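PDB 2OG9: mandelate racemase/muconate lactonizing enzyme from Polaromonas sp., which belongs to the enolase superfamily and probably abstracts the alpha-proton of a carboxylate substrate, perhaps racemising mandelate. Local coordinates for the interface of chains A and B. Coordinates in Å, arbitrary orientation; residue numbers count along the deposited sequence, not the author numbering. Chains: chain A/B, Mandelate racemase/muconate lactonizing enzyme.

The interface of chains A and B. Residues chain A 74-75, 78-79; chain B 74-75, 78-79.
The first turns of helix 73-83 of chains A and B pack roughly antiparallel, with A:Gly75 facing B:Gly75, their CA atoms 4.2 Å apart. This is a two-fold small-residue helix pair of Gly-x-x-Ala type. The helix belongs to the N-terminal capping domain of the enolase superfamily fold. The glycine has no side chain to hold the backbones apart. Its carbonyl comes up to the opposite glycine, with A:Gly75 O 3.7 Å from B:Gly75 CA.

Each Ala78 has more surface hidden by the partner than any other residue given for its chain. A:Ala78 CB points at the backbone of the other helix and lies 3.5 Å from B:Pro74 O. The same methyl touches B:Gly75 CA at 3.9 Å, so it sits over the Pro-Gly step. It also touches CB of the proline ring, 3.9 Å from B:Pro74 CB. B:Ala78 does the same to A:Pro74 and A:Gly75. The two methyls meet near the two-fold axis, with A:Ala78 CB and B:Ala78 CB 4.0 Å apart. These are van der Waals contacts between small, rigid groups, and the methyl position is set by the backbone alone.

The histidines flank this core and reach across through water. In A:His79, CG lies anti to the backbone N (chi1 -164°). The ring then turns (chi2 70°) to bring ND1 near the start of helix B. A water bridges A:His79 ND1 to B:Gly75 N, the latter bond being 2.9 Å with 149° at the hydrogen. Its twin water lies 2.9 Å from B:His79 ND1 and also binds A:Gly75 N. Gly75 is in the first turn, where amide N-H groups lack the usual helical acceptor, and the water serves instead. The deposited assembly holds eight copies, and this pairing may be one of its native contacts.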
ATOM      1  N   PRO A  74     -12.740  27.339  33.422  1.00 20.83           N
ATOM      2  CA  PRO A  74     -14.109  27.860  33.359  1.00 20.02           C
ATOM      3  C   PRO A  74     -14.998  27.102  32.362  1.00 21.92           C
ATOM      4  O   PRO A  74     -16.160  26.803  32.648  1.00 20.33           O
ATOM      5  CB  PRO A  74     -13.897  29.312  32.951  1.00 20.50           C
ATOM      6  CG  PRO A  74     -12.619  29.657  33.653  1.00 20.10           C
ATOM      7  CD  PRO A  74     -11.758  28.438  33.367  1.00 20.66           C
ATOM      8  N   GLY A  75     -14.444  26.802  31.190  1.00 21.25           N
ATOM      9  CA  GLY A  75     -15.206  26.097  30.176  1.00 19.48           C
ATOM     10  C   GLY A  75     -15.599  24.696  30.605  1.00 20.21           C
ATOM     11  O   GLY A  75     -16.728  24.268  30.368  1.00 17.39           O
ATOM     12  N   ALA A  78     -18.408  24.949  33.344  1.00 18.32           N
ATOM     13  CA  ALA A  78     -19.664  25.374  32.743  1.00 19.05           C
ATOM     14  C   ALA A  78     -20.340  24.230  32.006  1.00 20.15           C
ATOM     15  O   ALA A  78     -21.546  24.035  32.134  1.00 19.30           O
ATOM     16  CB  ALA A  78     -19.424  26.543  31.793  1.00 19.24           C
ATOM     17  N   HIS A  79     -19.569  23.470  31.233  1.00 20.08           N
ATOM     18  CA  HIS A  79     -20.148  22.353  30.495  1.00 20.32           C
ATOM     19  C   HIS A  79     -20.575  21.237  31.450  1.00 20.12           C
ATOM     20  O   HIS A  79     -21.663  20.670  31.314  1.00 20.64           O
ATOM     21  CB  HIS A  79     -19.155  21.804  29.466  1.00 17.72           C
ATOM     22  CG  HIS A  79     -19.797  20.936  28.429  1.00 18.20           C
ATOM     23  ND1 HIS A  79     -20.643  21.437  27.463  1.00 18.41           N
ATOM     24  CD2 HIS A  79     -19.753  19.597  28.234  1.00 17.37           C
ATOM     25  CE1 HIS A  79     -21.093  20.443  26.717  1.00 19.21           C
ATOM     26  NE2 HIS A  79     -20.569  19.316  27.164  1.00 17.35           N
TER
ATOM     27  N   PRO B  74     -22.834  27.435  27.483  1.00 20.14           N
ATOM     28  CA  PRO B  74     -22.115  27.926  28.662  1.00 19.67           C
ATOM     29  C   PRO B  74     -20.599  27.711  28.573  1.00 21.10           C
ATOM     30  O   PRO B  74     -19.817  28.590  28.937  1.00 19.89           O
ATOM     31  CB  PRO B  74     -22.745  27.129  29.801  1.00 20.79           C
ATOM     32  CG  PRO B  74     -24.165  26.976  29.347  1.00 18.64           C
ATOM     33  CD  PRO B  74     -24.004  26.626  27.878  1.00 20.13           C
ATOM     34  N   GLY B  75     -20.193  26.538  28.089  1.00 20.61           N
ATOM     35  CA  GLY B  75     -18.779  26.230  27.973  1.00 18.97           C
ATOM     36  C   GLY B  75     -18.066  27.123  26.980  1.00 18.82           C
ATOM     37  O   GLY B  75     -16.964  27.604  27.248  1.00 16.97           O
ATOM     38  N   ALA B  78     -17.757  30.689  28.534  1.00 19.07           N
ATOM     39  CA  ALA B  78     -16.788  30.717  29.619  1.00 19.67           C
ATOM     40  C   ALA B  78     -15.363  30.723  29.085  1.00 20.09           C
ATOM     41  O   ALA B  78     -14.516  31.474  29.567  1.00 19.03           O
ATOM     42  CB  ALA B  78     -17.000  29.519  30.542  1.00 18.23           C
ATOM     43  N   HIS B  79     -15.099  29.882  28.090  1.00 19.79           N
ATOM     44  CA  HIS B  79     -13.762  29.818  27.519  1.00 19.72           C
ATOM     45  C   HIS B  79     -13.436  31.101  26.759  1.00 20.24           C
ATOM     46  O   HIS B  79     -12.335  31.646  26.883  1.00 21.09           O
ATOM     47  CB  HIS B  79     -13.633  28.619  26.582  1.00 18.70           C
ATOM     48  CG  HIS B  79     -12.214  28.263  26.276  1.00 18.39           C
ATOM     49  ND1 HIS B  79     -11.372  27.710  27.214  1.00 17.89           N
ATOM     50  CD2 HIS B  79     -11.472  28.435  25.157  1.00 16.94           C
ATOM     51  CE1 HIS B  79     -10.170  27.553  26.688  1.00 18.55           C
ATOM     52  NE2 HIS B  79     -10.203  27.986  25.440  1.00 16.87           N
TER
HETATM   53  O   HOH W   1     -12.232  28.005  29.942  1.00 21.87           O
HETATM   54  O   HOH W   2     -21.644  24.032  27.970  1.00 24.55           O